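Local atomic coordinates of activating signal cointegrator 1 complex subunit 2 (Homo sapiens, PDB entry 6YXQ), a protein that recruits its partner helicase ASCC3 and ALKBH3 to DNA damage by binding K63-linked polyubiquitin chains, and takes part in the rescue of stalled ribosomes. Residues 41-46 and 95-100; 68-73 and 124-129; 84-89 and 155-160; 164-169 and 257-262. All blocks are in the same frame, centred on the assembly; numbering follows the deposited sequence.

Contact 1: 41-46 and 95-100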
# COMPACT_ATOMS: atom_id res chain seq x y z
N PHE B 41 5.33 -5.66 16.31
CA PHE B 41 5.36 -5.23 14.92
C PHE B 41 6.26 -4.01 14.80
O PHE B 41 6.06 -3.02 15.51
CB PHE B 41 3.95 -4.87 14.43
CG PHE B 41 3.16 -6.05 13.94
CD1 PHE B 41 2.42 -6.82 14.82
CD2 PHE B 41 3.13 -6.35 12.59
CE1 PHE B 41 1.68 -7.90 14.36
CE2 PHE B 41 2.38 -7.42 12.13
CZ PHE B 41 1.66 -8.20 13.02
N VAL B 42 7.24 -4.07 13.89
CA VAL B 42 8.09 -2.92 13.64
C VAL B 42 7.56 -2.13 12.46
O VAL B 42 6.80 -2.63 11.62
CB VAL B 42 9.57 -3.31 13.42
CG1 VAL B 42 10.06 -4.12 14.56
CG2 VAL B 42 9.74 -4.07 12.10
N LEU B 43 7.98 -0.87 12.38
CA LEU B 43 7.56 0.02 11.32
C LEU B 43 8.31 -0.29 10.03
O LEU B 43 9.37 -0.94 10.03
CB LEU B 43 7.79 1.47 11.72
CG LEU B 43 7.18 1.85 13.06
CD1 LEU B 43 8.08 2.82 13.80
CD2 LEU B 43 5.78 2.43 12.88
N TYR B 44 7.76 0.18 8.93
CA TYR B 44 8.30 -0.04 7.60
C TYR B 44 9.08 1.19 7.14
O TYR B 44 8.60 2.32 7.28
CB TYR B 44 7.18 -0.38 6.61
CG TYR B 44 7.60 -0.44 5.16
CD1 TYR B 44 7.63 0.71 4.37
CD2 TYR B 44 7.97 -1.64 4.57
CE1 TYR B 44 8.02 0.66 3.05
CE2 TYR B 44 8.36 -1.70 3.25
CZ TYR B 44 8.38 -0.54 2.49
OH TYR B 44 8.77 -0.60 1.18
N LYS B 45 10.27 0.96 6.60
CA LYS B 45 11.04 2.00 5.95
C LYS B 45 11.36 1.57 4.52
O LYS B 45 11.69 0.41 4.28
CB LYS B 45 12.35 2.29 6.71
CG LYS B 45 12.16 2.66 8.18
CD LYS B 45 13.10 3.78 8.60
CE LYS B 45 13.31 3.80 10.11
NZ LYS B 45 12.15 4.41 10.84
N PRO B 46 11.24 2.47 3.55
CA PRO B 46 11.45 2.10 2.15
C PRO B 46 12.93 1.88 1.85
O PRO B 46 13.80 2.31 2.62
CB PRO B 46 10.89 3.30 1.38
CG PRO B 46 11.07 4.45 2.33
CD PRO B 46 10.85 3.89 3.70
N LEU B 95 1.14 -0.93 9.43
CA LEU B 95 0.45 -0.84 8.15
C LEU B 95 0.37 0.61 7.67
O LEU B 95 0.55 0.88 6.47
CB LEU B 95 -0.94 -1.45 8.26
CG LEU B 95 -0.98 -2.97 8.44
CD1 LEU B 95 -2.26 -3.41 9.14
CD2 LEU B 95 -0.86 -3.67 7.09
N ASP B 96 0.10 1.55 8.58
CA ASP B 96 0.16 2.96 8.24
C ASP B 96 1.53 3.34 7.70
O ASP B 96 1.63 4.10 6.73
CB ASP B 96 -0.19 3.81 9.46
CG ASP B 96 -0.52 5.25 9.10
OD1 ASP B 96 0.33 5.92 8.47
OD2 ASP B 96 -1.62 5.72 9.45
N SER B 97 2.60 2.83 8.32
CA SER B 97 3.95 3.11 7.86
C SER B 97 4.14 2.65 6.42
O SER B 97 4.66 3.40 5.58
CB SER B 97 4.97 2.40 8.76
OG SER B 97 4.53 2.39 10.10
N TYR B 98 3.76 1.41 6.14
CA TYR B 98 3.91 0.89 4.78
C TYR B 98 3.12 1.74 3.79
O TYR B 98 3.67 2.21 2.79
CB TYR B 98 3.48 -0.57 4.69
CG TYR B 98 3.57 -1.14 3.29
CD1 TYR B 98 4.77 -1.65 2.79
CD2 TYR B 98 2.46 -1.15 2.46
CE1 TYR B 98 4.85 -2.16 1.50
CE2 TYR B 98 2.53 -1.66 1.16
CZ TYR B 98 3.73 -2.16 0.69
OH TYR B 98 3.80 -2.66 -0.59
N LEU B 99 1.84 1.98 4.07
CA LEU B 99 1.02 2.75 3.13
C LEU B 99 1.60 4.15 2.90
O LEU B 99 1.64 4.64 1.77
CB LEU B 99 -0.41 2.85 3.64
CG LEU B 99 -1.27 1.58 3.56
CD1 LEU B 99 -2.66 1.85 4.11
CD2 LEU B 99 -1.33 1.06 2.14
N ARG B 100 2.08 4.79 3.97
CA ARG B 100 2.58 6.15 3.85
C ARG B 100 3.87 6.21 3.05
O ARG B 100 4.07 7.14 2.26
CB ARG B 100 2.79 6.75 5.24
CG ARG B 100 3.50 8.11 5.23
CD ARG B 100 3.51 8.73 6.63
NE ARG B 100 3.91 10.14 6.60
CZ ARG B 100 3.91 10.94 7.66
NH1 ARG B 100 3.53 10.48 8.84
NH2 ARG B 100 4.29 12.21 7.54
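Tyr44 and Tyr98 form a T-shaped (edge-to-face) pair, in which the edge of Tyr98 points at the face of Tyr44. Atom CD1 of Tyr98 lies over the centre of the Tyr44 ring, 3.5 Å above its plane. The centroids of the two rings are 4.9 Å apart, with the planes turned by 73°. With CG of Tyr44 anti to the backbone N (chi1 172°), the ring swings off the loop and over the helix. One residue back on the helix, Ser97 presents CB to the backbone N of Tyr44 at 3.6 Å, and its OG lies 3.8 Å from Leu43 CB. That hydroxyl is hydrogen-bonded to the carbonyl of Lys93, one helical turn earlier; Leu43 touches it with carbon atoms. Further out, Tyr44 OH is tied to Gln120 OE1 on helix 114-135, which fixes the far end of the ring. Tyr98 rests against the same helix, and Tyr26 of the ASCC3 chain packs on Leu43. An extended segment of the loop between strand 25-29 and helix 53-75 is thus laid across the side of helix 89-101, a loop packed on a helix through a T-shaped tyrosine pair in a mainly helical region.

Contact 2: 68-73 and 124-129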
# COMPACT_ATOMS: atom_id res chain seq x y z
N ASN B 68 7.32 -11.47 7.72
CA ASN B 68 7.04 -12.68 8.49
C ASN B 68 5.85 -12.47 9.41
O ASN B 68 4.96 -13.33 9.51
CB ASN B 68 8.29 -13.09 9.27
CG ASN B 68 9.38 -13.68 8.38
OD1 ASN B 68 9.13 -14.09 7.25
ND2 ASN B 68 10.61 -13.72 8.89
N ASP B 69 5.81 -11.32 10.09
CA ASP B 69 4.67 -11.03 10.95
C ASP B 69 3.36 -11.02 10.15
O ASP B 69 2.34 -11.53 10.61
CB ASP B 69 4.87 -9.71 11.68
CG ASP B 69 6.06 -9.74 12.62
OD1 ASP B 69 6.39 -10.82 13.15
OD2 ASP B 69 6.67 -8.67 12.83
N LEU B 70 3.39 -10.46 8.94
CA LEU B 70 2.16 -10.37 8.16
C LEU B 70 1.74 -11.74 7.62
O LEU B 70 0.54 -12.04 7.54
CB LEU B 70 2.33 -9.37 7.02
CG LEU B 70 2.24 -7.87 7.35
CD1 LEU B 70 2.71 -7.03 6.18
CD2 LEU B 70 0.82 -7.50 7.72
N ASP B 71 2.71 -12.57 7.23
CA ASP B 71 2.39 -13.94 6.84
C ASP B 71 1.68 -14.67 7.97
O ASP B 71 0.64 -15.32 7.76
CB ASP B 71 3.68 -14.68 6.46
CG ASP B 71 4.18 -14.32 5.08
OD1 ASP B 71 3.40 -13.77 4.27
OD2 ASP B 71 5.36 -14.60 4.79
N TRP B 72 2.20 -14.54 9.19
CA TRP B 72 1.58 -15.19 10.34
C TRP B 72 0.20 -14.62 10.63
O TRP B 72 -0.73 -15.36 10.98
CB TRP B 72 2.49 -15.03 11.56
CG TRP B 72 1.81 -15.23 12.86
CD1 TRP B 72 1.52 -16.42 13.46
CD2 TRP B 72 1.34 -14.21 13.75
NE1 TRP B 72 0.89 -16.21 14.66
CE2 TRP B 72 0.76 -14.86 14.86
CE3 TRP B 72 1.32 -12.82 13.70
CZ2 TRP B 72 0.20 -14.15 15.92
CZ3 TRP B 72 0.76 -12.12 14.76
CH2 TRP B 72 0.21 -12.79 15.85
N LEU B 73 0.06 -13.30 10.50
CA LEU B 73 -1.23 -12.64 10.71
C LEU B 73 -2.28 -13.16 9.74
O LEU B 73 -3.44 -13.35 10.12
CB LEU B 73 -1.04 -11.13 10.55
CG LEU B 73 -2.20 -10.25 10.97
CD1 LEU B 73 -2.21 -10.12 12.48
CD2 LEU B 73 -2.07 -8.90 10.31
N HIS B 124 3.79 -6.14 -0.75
CA HIS B 124 2.65 -5.60 -1.48
C HIS B 124 1.45 -6.54 -1.39
O HIS B 124 0.35 -6.15 -0.97
CB HIS B 124 3.07 -5.35 -2.93
CG HIS B 124 2.08 -4.58 -3.75
ND1 HIS B 124 1.21 -5.19 -4.62
CD2 HIS B 124 1.86 -3.25 -3.86
CE1 HIS B 124 0.48 -4.27 -5.22
NE2 HIS B 124 0.85 -3.09 -4.78
N ARG B 125 1.66 -7.81 -1.76
CA ARG B 125 0.56 -8.77 -1.75
C ARG B 125 0.01 -8.95 -0.34
O ARG B 125 -1.21 -8.97 -0.13
CB ARG B 125 1.02 -10.11 -2.32
CG ARG B 125 -0.08 -11.14 -2.43
CD ARG B 125 0.32 -12.33 -3.30
NE ARG B 125 -0.84 -13.16 -3.59
CZ ARG B 125 -1.07 -14.35 -3.04
NH1 ARG B 125 -0.21 -14.86 -2.17
NH2 ARG B 125 -2.16 -15.03 -3.37
N SER B 126 0.90 -9.08 0.64
CA SER B 126 0.43 -9.37 1.99
C SER B 126 -0.38 -8.22 2.56
O SER B 126 -1.40 -8.43 3.22
CB SER B 126 1.61 -9.71 2.89
OG SER B 126 1.25 -9.53 4.24
N VAL B 127 0.07 -6.98 2.32
CA VAL B 127 -0.65 -5.82 2.82
C VAL B 127 -2.02 -5.72 2.18
O VAL B 127 -3.03 -5.45 2.85
CB VAL B 127 0.17 -4.54 2.58
CG1 VAL B 127 -0.71 -3.32 2.76
CG2 VAL B 127 1.38 -4.50 3.50
N PHE B 128 -2.10 -5.93 0.86
CA PHE B 128 -3.41 -5.90 0.22
C PHE B 128 -4.34 -6.95 0.82
O PHE B 128 -5.52 -6.68 1.05
CB PHE B 128 -3.29 -6.11 -1.29
CG PHE B 128 -4.61 -6.14 -1.98
CD1 PHE B 128 -5.33 -4.97 -2.18
CD2 PHE B 128 -5.15 -7.34 -2.43
CE1 PHE B 128 -6.56 -5.00 -2.81
CE2 PHE B 128 -6.38 -7.37 -3.07
CZ PHE B 128 -7.09 -6.20 -3.26
N LEU B 129 -3.82 -8.16 1.08
CA LEU B 129 -4.69 -9.21 1.61
C LEU B 129 -5.15 -8.90 3.03
O LEU B 129 -6.30 -9.18 3.39
CB LEU B 129 -4.00 -10.57 1.54
CG LEU B 129 -3.60 -11.01 0.14
CD1 LEU B 129 -2.35 -11.84 0.19
CD2 LEU B 129 -4.73 -11.78 -0.53
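Leu70 and Ser126 bring the two helices together, with CA atoms 6.5 Å apart and each CB directed at the other segment. This is plain helix-helix packing within the helical N-terminal part of the protein, joining helix 53-75 to helix 114-135. Regular i-to-i+4 backbone bonds run through both segments, among them Trp72 N to Asn68 O at 3.0 Å, and the contact between them is made by side chains. Leu70 does the work on its helix. Its CG stands anti to its carbonyl carbon (chi1 -78°), sending the branch out toward helix 114-135. The CB and CD1 of Leu70 both lie beside the Ser126 hydroxyl, with CD1 3.5 Å from OG. That oxygen reaches across because it is anti to the Ser126 backbone N (chi1 159°). Ser126 is small, and its side chain fits the short distance between the backbones; the segments bury 142 Å² in all. Thr130, on the same helix as Ser126, also touches Leu70. Nearby charges are paired: Asp71 is in a salt bridge with Arg122, and Asp69 in salt bridges with Arg39 and with Lys36 of the ASCC3 chain. On another side of helix 114-135, His124 and Phe128 meet the ring of Phe172 and that of Phe173 of the ASCC3 chain. Val127 completes the contact obliquely to Leu70, its methyl CG2 lying 3.9 Å from Leu70 CD1.

Contact 3: 84-89 and 155-160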
# COMPACT_ATOMS: atom_id res chain seq x y z
N GLN B 84 -6.06 -9.46 17.25
CA GLN B 84 -4.76 -8.84 17.03
C GLN B 84 -4.91 -7.46 16.41
O GLN B 84 -4.33 -6.48 16.91
CB GLN B 84 -3.89 -9.75 16.16
CG GLN B 84 -2.41 -9.39 16.16
CD GLN B 84 -1.72 -9.74 17.46
OE1 GLN B 84 -2.22 -10.53 18.26
NE2 GLN B 84 -0.55 -9.15 17.68
N VAL B 85 -5.71 -7.34 15.34
CA VAL B 85 -5.80 -6.07 14.62
C VAL B 85 -6.45 -5.00 15.49
O VAL B 85 -6.11 -3.81 15.40
CB VAL B 85 -6.54 -6.23 13.28
CG1 VAL B 85 -5.92 -7.34 12.46
CG2 VAL B 85 -8.02 -6.44 13.48
N ILE B 86 -7.39 -5.40 16.35
CA ILE B 86 -8.07 -4.40 17.15
C ILE B 86 -7.18 -3.94 18.30
O ILE B 86 -7.13 -2.74 18.61
CB ILE B 86 -9.42 -4.95 17.64
CG1 ILE B 86 -10.37 -5.13 16.45
CG2 ILE B 86 -10.03 -4.04 18.69
CD1 ILE B 86 -11.73 -5.65 16.84
N PHE B 87 -6.45 -4.86 18.93
CA PHE B 87 -5.83 -4.54 20.22
C PHE B 87 -4.33 -4.28 20.15
O PHE B 87 -3.79 -3.73 21.11
CB PHE B 87 -6.12 -5.66 21.22
CG PHE B 87 -7.56 -5.74 21.64
CD1 PHE B 87 -8.08 -4.83 22.55
CD2 PHE B 87 -8.40 -6.69 21.09
CE1 PHE B 87 -9.40 -4.88 22.91
CE2 PHE B 87 -9.73 -6.75 21.46
CZ PHE B 87 -10.23 -5.84 22.37
N ASP B 88 -3.66 -4.64 19.05
CA ASP B 88 -2.23 -4.40 18.90
C ASP B 88 -2.03 -3.10 18.14
O ASP B 88 -2.26 -3.05 16.93
CB ASP B 88 -1.56 -5.56 18.17
CG ASP B 88 -0.05 -5.45 18.17
OD1 ASP B 88 0.48 -4.34 18.41
OD2 ASP B 88 0.62 -6.47 17.92
N GLU B 89 -1.58 -2.06 18.85
CA GLU B 89 -1.37 -0.79 18.18
C GLU B 89 -0.19 -0.86 17.22
O GLU B 89 -0.22 -0.19 16.17
CB GLU B 89 -1.17 0.32 19.22
CG GLU B 89 0.15 0.27 19.97
CD GLU B 89 0.45 1.56 20.70
OE1 GLU B 89 -0.50 2.24 21.14
OE2 GLU B 89 1.65 1.90 20.83
N TYR B 155 -13.71 2.35 11.88
CA TYR B 155 -13.41 3.73 12.22
C TYR B 155 -12.59 3.80 13.47
O TYR B 155 -11.79 4.69 13.61
CB TYR B 155 -14.67 4.58 12.40
CG TYR B 155 -14.38 6.08 12.42
CD1 TYR B 155 -13.86 6.75 13.55
CD2 TYR B 155 -14.61 6.83 11.29
CE1 TYR B 155 -13.62 8.13 13.52
CE2 TYR B 155 -14.37 8.20 11.25
CZ TYR B 155 -13.88 8.84 12.37
OH TYR B 155 -13.64 10.20 12.33
N ASN B 156 -12.76 2.95 14.41
CA ASN B 156 -12.40 3.59 15.67
C ASN B 156 -11.20 2.98 16.35
O ASN B 156 -10.79 3.45 17.39
CB ASN B 156 -13.48 3.54 16.76
CG ASN B 156 -14.08 4.86 16.92
OD1 ASN B 156 -13.37 5.86 17.17
ND2 ASN B 156 -15.34 4.97 16.77
N ASN B 157 -10.65 1.91 15.83
CA ASN B 157 -9.27 1.57 16.09
C ASN B 157 -8.37 2.08 14.98
O ASN B 157 -7.37 1.43 14.68
CB ASN B 157 -9.19 0.06 16.29
CG ASN B 157 -10.16 -0.38 17.38
OD1 ASN B 157 -9.84 -0.31 18.57
ND2 ASN B 157 -11.33 -0.87 16.98
N PHE B 158 -8.73 3.21 14.35
CA PHE B 158 -7.93 3.86 13.29
C PHE B 158 -7.51 2.87 12.20
O PHE B 158 -6.51 3.07 11.50
CB PHE B 158 -6.70 4.57 13.87
CG PHE B 158 -7.00 5.92 14.47
CD1 PHE B 158 -7.21 7.03 13.65
CD2 PHE B 158 -7.08 6.08 15.84
CE1 PHE B 158 -7.49 8.27 14.20
CE2 PHE B 158 -7.37 7.32 16.40
CZ PHE B 158 -7.57 8.42 15.58
N LEU B 159 -8.29 1.80 12.04
CA LEU B 159 -7.98 0.78 11.04
C LEU B 159 -8.05 1.34 9.63
O LEU B 159 -7.31 0.90 8.74
CB LEU B 159 -8.93 -0.41 11.19
CG LEU B 159 -8.90 -1.19 12.51
CD1 LEU B 159 -9.76 -2.44 12.42
CD2 LEU B 159 -7.47 -1.55 12.89
N PHE B 160 -8.95 2.29 9.40
CA PHE B 160 -9.10 2.94 8.10
C PHE B 160 -9.14 4.44 8.33
O PHE B 160 -10.07 4.96 8.96
CB PHE B 160 -10.35 2.46 7.37
CG PHE B 160 -10.21 1.10 6.72
CD1 PHE B 160 -9.66 0.97 5.46
CD2 PHE B 160 -10.66 -0.04 7.37
CE1 PHE B 160 -9.54 -0.27 4.86
CE2 PHE B 160 -10.54 -1.28 6.77
CZ PHE B 160 -9.98 -1.40 5.52
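Val85 meets Leu159 chiefly through its backbone: methyl CD2 of Leu159 lies 3.6 Å from the carbonyl O of Val85. The side chains themselves stay farther apart, with Val85 CG2 4.5 Å from Leu159 CD1. Next comes Ile86, with 6.2 Å between Ile86 CA and Asn157 CA. Its CG2 methyl lies against the amide of Asn157, with Ile86 CG2 3.7 Å from Asn157 OD1 and 3.8 Å from Asn157 ND2. The branch gets there because CG2 is anti to the backbone N of Ile86, while CG1 takes the position beside that N (chi1 -68°). The amide is held from its own side by a hydrogen bond from ND2 to the carbonyl of Ile153, a turn earlier. The contact joins the C-terminal ends of two helices of this helical region: Ile86 lies in the last turn of helix 78-87, and Asn157 is the first residue to leave helix 147-156. Ile86 also covers the ring of the following Phe87, with CG2 3.8 Å above the centre of one face. The chain then bends at Asp88, the N-cap of helix 89-101, whose OD1 accepts a hydrogen bond from Thr90 OG1 and a weak one from the backbone N of Leu91. Behind Leu159, Ile153 and Leu154 of helix 147-156 continue the apolar surface, and Ile153 reaches Ile86 as well.

Contact 4: 164-169 and 257-262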
# COMPACT_ATOMS: atom_id res chain seq x y z
N LYS B 164 -5.30 6.56 4.46
CA LYS B 164 -5.02 5.16 4.16
C LYS B 164 -5.87 4.66 3.00
O LYS B 164 -5.43 3.82 2.22
CB LYS B 164 -5.24 4.29 5.39
CG LYS B 164 -4.35 4.63 6.55
CD LYS B 164 -4.99 4.19 7.85
CE LYS B 164 -4.36 2.92 8.36
NZ LYS B 164 -3.35 3.22 9.40
N ILE B 165 -7.10 5.17 2.87
CA ILE B 165 -7.94 4.75 1.74
C ILE B 165 -7.37 5.27 0.43
O ILE B 165 -7.28 4.54 -0.57
CB ILE B 165 -9.38 5.21 1.96
CG1 ILE B 165 -10.04 4.39 3.07
CG2 ILE B 165 -10.17 5.10 0.67
CD1 ILE B 165 -11.34 4.96 3.57
N LEU B 166 -6.97 6.55 0.41
CA LEU B 166 -6.35 7.12 -0.78
C LEU B 166 -5.09 6.35 -1.15
O LEU B 166 -4.87 6.01 -2.32
CB LEU B 166 -6.04 8.60 -0.54
CG LEU B 166 -7.09 9.63 -0.95
CD1 LEU B 166 -8.46 9.30 -0.38
CD2 LEU B 166 -6.65 11.01 -0.50
N ASP B 167 -4.24 6.08 -0.16
CA ASP B 167 -3.05 5.27 -0.39
C ASP B 167 -3.42 3.91 -0.96
O ASP B 167 -2.81 3.45 -1.94
CB ASP B 167 -2.26 5.10 0.92
CG ASP B 167 -1.59 6.38 1.36
OD1 ASP B 167 -1.10 7.13 0.49
OD2 ASP B 167 -1.54 6.63 2.59
N LEU B 168 -4.42 3.26 -0.37
CA LEU B 168 -4.82 1.93 -0.84
C LEU B 168 -5.18 1.96 -2.31
O LEU B 168 -4.77 1.09 -3.07
CB LEU B 168 -6.01 1.42 -0.02
CG LEU B 168 -5.66 0.76 1.31
CD1 LEU B 168 -6.93 0.48 2.10
CD2 LEU B 168 -4.87 -0.51 1.05
N CYS B 169 -5.96 2.97 -2.72
CA CYS B 169 -6.39 3.06 -4.12
C CYS B 169 -5.23 3.31 -5.05
O CYS B 169 -5.09 2.59 -6.06
CB CYS B 169 -7.45 4.15 -4.30
SG CYS B 169 -8.95 3.91 -3.36
N CYS B 257 -2.42 14.63 -7.73
CA CYS B 257 -3.42 14.38 -8.77
C CYS B 257 -3.62 12.90 -9.01
O CYS B 257 -4.76 12.44 -9.16
CB CYS B 257 -3.03 15.07 -10.08
SG CYS B 257 -2.82 16.85 -10.00
N THR B 258 -2.53 12.13 -9.06
CA THR B 258 -2.67 10.69 -9.26
C THR B 258 -3.44 10.05 -8.11
O THR B 258 -4.32 9.21 -8.34
CB THR B 258 -1.29 10.06 -9.40
OG1 THR B 258 -0.57 10.72 -10.45
CG2 THR B 258 -1.40 8.59 -9.73
N THR B 259 -3.15 10.45 -6.87
CA THR B 259 -3.83 9.85 -5.72
C THR B 259 -5.32 10.20 -5.72
O THR B 259 -6.17 9.32 -5.54
CB THR B 259 -3.18 10.31 -4.42
OG1 THR B 259 -1.77 10.08 -4.49
CG2 THR B 259 -3.76 9.55 -3.25
N LEU B 260 -5.65 11.49 -5.91
CA LEU B 260 -7.05 11.88 -5.97
C LEU B 260 -7.78 11.16 -7.10
O LEU B 260 -8.89 10.65 -6.91
CB LEU B 260 -7.15 13.39 -6.14
CG LEU B 260 -6.80 14.21 -4.90
CD1 LEU B 260 -7.05 15.69 -5.14
CD2 LEU B 260 -7.62 13.70 -3.74
N TRP B 261 -7.17 11.10 -8.28
CA TRP B 261 -7.83 10.46 -9.41
C TRP B 261 -8.03 8.97 -9.16
O TRP B 261 -9.09 8.43 -9.47
CB TRP B 261 -7.03 10.68 -10.69
CG TRP B 261 -7.48 9.78 -11.77
CD1 TRP B 261 -8.53 9.98 -12.63
CD2 TRP B 261 -6.94 8.50 -12.09
NE1 TRP B 261 -8.65 8.90 -13.48
CE2 TRP B 261 -7.69 7.98 -13.17
CE3 TRP B 261 -5.88 7.74 -11.57
CZ2 TRP B 261 -7.41 6.74 -13.74
CZ3 TRP B 261 -5.61 6.51 -12.14
CH2 TRP B 261 -6.38 6.02 -13.22
N ALA B 262 -7.01 8.29 -8.61
CA ALA B 262 -7.16 6.87 -8.33
C ALA B 262 -8.26 6.63 -7.30
O ALA B 262 -9.05 5.68 -7.43
CB ALA B 262 -5.84 6.29 -7.84
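Helices 162-172 and 243-266 cross almost perpendicularly close to the centre of the folded chain, the axes of the two short segments 8.5 Å apart at closest approach and at 91° to each other. Leu166 and Thr259 carry one part of the crossing. Methyl CG2 of Thr259 sits 3.7 Å from Leu166 CB and 3.8 Å from the carbonyl O of Leu166, and the two side chains run at about a right angle. The threonine shows its methyl here because CG2 is anti to the backbone N, while OG1, beside that N (chi1 -52°), is hydrogen-bonded to the carbonyl of Asp255 in its own helix. Farther out, Leu166 CD2 approaches Leu260 CD2 at 4.3 Å. One turn along both helices, Cys169 and Ala262 bring the backbones together, with CA atoms 5.7 Å apart. Cys169 CB rests 3.8 Å from the carbonyl O of Ala262, and the CB of Ala262 lies 4.1 Å from the backbone carbonyl carbon of Cys169. Phe263 packs on both Leu166 and Cys169. The ASCC3 chain borders the contact: its Leu10 packs on Leu260, its Thr11 on Leu166, and its Arg15 forms a salt bridge with Asp167. Thr259, Cys169 and Ala262 keep the passage close, with the leucine pair beside it, in a near-orthogonal helix crossing buried at the centre of a mainly helical fold.

In the fold
Contacts 1, 2 and 3 interleave along the chain, their segments alternating, and lie on one side of its centre with their own centres 12 to 16 Å apart. They share neighbouring helices: 53-75 and 78-87 follow each other, as do 89-101 and 114-135. Contact 4 comes later in sequence and sits about 2 Å from the chain's centre, its own centre about 17 Å from that of contact 1 and about 21 Å from those of contacts 2 and 3. Helix 162-172 is the bridge, since Lys164 forms a salt bridge with Asp96 and also packs against Leu159. Contact 4 thereby ties this first helical group to helix 243-266. Contacts 1, 2 and 4 all border ASCC3, whereas contact 3 does not.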